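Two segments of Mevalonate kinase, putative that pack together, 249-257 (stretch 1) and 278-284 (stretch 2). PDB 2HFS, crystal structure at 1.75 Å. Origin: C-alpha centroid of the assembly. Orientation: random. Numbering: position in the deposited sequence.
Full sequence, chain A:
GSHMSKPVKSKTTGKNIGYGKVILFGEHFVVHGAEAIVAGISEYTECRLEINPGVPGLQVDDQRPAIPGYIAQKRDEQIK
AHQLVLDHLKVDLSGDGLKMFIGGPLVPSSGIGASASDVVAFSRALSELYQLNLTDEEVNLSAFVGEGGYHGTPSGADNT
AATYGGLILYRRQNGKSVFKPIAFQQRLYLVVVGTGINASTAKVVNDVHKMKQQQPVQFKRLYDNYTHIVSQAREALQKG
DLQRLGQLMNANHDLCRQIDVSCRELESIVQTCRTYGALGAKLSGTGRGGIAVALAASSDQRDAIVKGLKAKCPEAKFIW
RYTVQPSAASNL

Stretch 1 (249-257) MNANHDLCR
Stretch 2 (278-284) ALGAKLS

How do the two backbones lie against each other? Residues 249-257 are helical throughout, with phi near -60° and psi near -40°, and the helix runs on beyond both ends. Stretch 2 passes through Leu-279 (-69/-33) and becomes extended, Gly-280, Ala-281 and Lys-282 all having phi near -160° and psi between 143° and 161°; Leu-283 follows at -62/153. Helix and strand run in broadly the same direction, their axes 33° apart and 6.6 Å at closest approach. The register sets Asn-250 CA 5.3 Å from Gly-280 CA and His-253 CA 4.8 Å from Lys-282 CA.

What ties a helix to a strand without shared backbone pairing? Two helix side chains accept strand amides. Ala-281 N donates to Asn-250 OD1 at 2.9 Å (chi1 -73°, chi2 -18°), and Leu-283 N donates to His-253 ND1 at 3.1 Å (chi1 -178°, chi2 78°). The latter amide lies at the ring's edge, near its plane, where the ND1 lone pair points; as acceptor from a backbone N-H, ND1 carries no proton. Asn-250 ND2 also donates to water 1 at 3.0 Å, and that water donates to Ala-278 O at 2.7 Å, extending the link to the residues before the strand.

Why can the chains come so close at Gly-280? It has no side chain, and an ideal CB there would sit a tight 3.2 Å from Met-249 CB. Met-249, a selenomethionine, adopts m, t, p and points its CB toward the strand.

How does Lys-282 fit beside the helix? Lys-282 CB sits 3.4 Å from His-253 CB, and the p, t, m, m side chain then carries Lys-282 CD to 3.5 Å from Met-249 O, while NZ turns back to donate to Leu-283 O at 3.0 Å. Farther along, Leu-283 (p, p) brings CD2 to 4.0 Å from Cys-256 CB (chi1 m), an apolar contact.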

# COMPACT_ATOMS: atom_id res chain seq x y z
N MSE A 249 -7.97 2.41 -16.00
CA MSE A 249 -7.49 1.29 -15.19
C MSE A 249 -7.51 -0.01 -16.00
O MSE A 249 -6.56 -0.78 -15.96
CB MSE A 249 -8.32 1.14 -13.91
CG MSE A 249 -7.99 2.17 -12.83
SE MSE A 249 -9.37 2.13 -11.49
CE MSE A 249 -8.88 0.47 -10.59
N ASN A 250 -8.58 -0.25 -16.75
CA ASN A 250 -8.66 -1.44 -17.62
C ASN A 250 -7.54 -1.44 -18.66
O ASN A 250 -6.91 -2.47 -18.94
CB ASN A 250 -10.03 -1.50 -18.31
CG ASN A 250 -11.13 -1.89 -17.37
OD1 ASN A 250 -10.87 -2.42 -16.30
ND2 ASN A 250 -12.38 -1.63 -17.77
N ALA A 251 -7.30 -0.26 -19.22
CA ALA A 251 -6.26 -0.09 -20.23
C ALA A 251 -4.91 -0.37 -19.61
O ALA A 251 -4.05 -1.00 -20.24
CB ALA A 251 -6.30 1.31 -20.81
N ASN A 252 -4.72 0.11 -18.39
CA ASN A 252 -3.48 -0.13 -17.65
C ASN A 252 -3.27 -1.60 -17.38
O ASN A 252 -2.17 -2.11 -17.59
CB ASN A 252 -3.45 0.66 -16.32
CG ASN A 252 -2.01 0.84 -15.75
OD1 ASN A 252 -1.84 1.57 -14.77
ND2 ASN A 252 -1.01 0.19 -16.35
N HIS A 253 -4.30 -2.30 -16.91
CA HIS A 253 -4.19 -3.75 -16.72
C HIS A 253 -3.76 -4.42 -18.02
O HIS A 253 -2.87 -5.27 -18.03
CB HIS A 253 -5.53 -4.35 -16.29
CG HIS A 253 -5.46 -5.82 -16.03
ND1 HIS A 253 -4.92 -6.35 -14.87
CD2 HIS A 253 -5.81 -6.88 -16.80
CE1 HIS A 253 -4.96 -7.66 -14.93
NE2 HIS A 253 -5.51 -8.02 -16.08
N ASP A 254 -4.39 -4.03 -19.12
CA ASP A 254 -4.04 -4.59 -20.42
C ASP A 254 -2.53 -4.48 -20.67
O ASP A 254 -1.88 -5.47 -21.00
CB ASP A 254 -4.84 -3.93 -21.52
CG ASP A 254 -5.24 -4.90 -22.60
OD1 ASP A 254 -5.41 -6.10 -22.28
OD2 ASP A 254 -5.45 -4.55 -23.78
N LEU A 255 -1.96 -3.29 -20.46
CA LEU A 255 -0.51 -3.08 -20.61
C LEU A 255 0.35 -3.95 -19.67
O LEU A 255 1.44 -4.40 -20.04
CB LEU A 255 -0.16 -1.60 -20.42
CG LEU A 255 -0.58 -0.73 -21.60
CD1 LEU A 255 -0.46 0.73 -21.24
CD2 LEU A 255 0.24 -1.05 -22.85
N CYS A 256 -0.14 -4.17 -18.45
CA CYS A 256 0.52 -5.04 -17.46
C CYS A 256 0.54 -6.48 -17.93
O CYS A 256 1.53 -7.16 -17.74
CB CYS A 256 -0.18 -4.95 -16.11
SG CYS A 256 0.16 -3.35 -15.34
N ARG A 257 -0.54 -6.93 -18.55
CA ARG A 257 -0.57 -8.25 -19.16
C ARG A 257 0.53 -8.37 -20.23
O ARG A 257 1.13 -9.42 -20.37
CB ARG A 257 -1.92 -8.56 -19.81
CG ARG A 257 -3.12 -8.60 -18.88
CD ARG A 257 -4.35 -9.14 -19.59
NE ARG A 257 -4.15 -10.54 -20.01
CZ ARG A 257 -5.03 -11.22 -20.74
NH1 ARG A 257 -6.17 -10.64 -21.12
NH2 ARG A 257 -4.78 -12.48 -21.09
N ALA A 278 -17.93 -3.33 -12.29
CA ALA A 278 -16.80 -2.47 -11.93
C ALA A 278 -16.57 -1.45 -13.03
O ALA A 278 -16.65 -1.79 -14.21
CB ALA A 278 -15.53 -3.29 -11.72
N LEU A 279 -16.28 -0.21 -12.65
CA LEU A 279 -15.94 0.83 -13.61
C LEU A 279 -14.59 0.52 -14.24
O LEU A 279 -14.36 0.83 -15.40
CB LEU A 279 -15.91 2.21 -12.96
CG LEU A 279 -17.16 2.75 -12.27
CD1 LEU A 279 -16.91 4.17 -11.80
CD2 LEU A 279 -18.35 2.66 -13.23
N GLY A 280 -13.70 -0.09 -13.45
CA GLY A 280 -12.41 -0.59 -13.94
C GLY A 280 -11.86 -1.59 -12.95
O GLY A 280 -12.26 -1.58 -11.79
N ALA A 281 -10.92 -2.43 -13.38
CA ALA A 281 -10.33 -3.41 -12.49
C ALA A 281 -8.99 -3.85 -13.07
O ALA A 281 -8.84 -4.00 -14.28
CB ALA A 281 -11.24 -4.61 -12.33
N LYS A 282 -8.02 -4.08 -12.19
CA LYS A 282 -6.68 -4.38 -12.66
C LYS A 282 -5.88 -4.95 -11.52
O LYS A 282 -6.21 -4.73 -10.35
CB LYS A 282 -5.98 -3.11 -13.19
CG LYS A 282 -5.89 -1.96 -12.16
CD LYS A 282 -5.19 -0.72 -12.73
CE LYS A 282 -3.66 -0.89 -12.86
NZ LYS A 282 -2.98 -0.85 -11.53
N LEU A 283 -4.80 -5.63 -11.86
CA LEU A 283 -3.83 -6.03 -10.85
C LEU A 283 -3.27 -4.77 -10.20
O LEU A 283 -3.23 -3.71 -10.82
CB LEU A 283 -2.70 -6.85 -11.44
CG LEU A 283 -1.69 -6.28 -12.43
CD1 LEU A 283 -0.49 -5.49 -11.82
CD2 LEU A 283 -1.16 -7.52 -13.20
N SER A 284 -2.82 -4.89 -8.95
CA SER A 284 -2.27 -3.74 -8.24
C SER A 284 -0.94 -4.14 -7.62
O SER A 284 -0.91 -5.00 -6.74
CB SER A 284 -3.22 -3.27 -7.14
OG SER A 284 -2.64 -2.20 -6.40
O HOH W 1 -14.90 -2.26 -16.24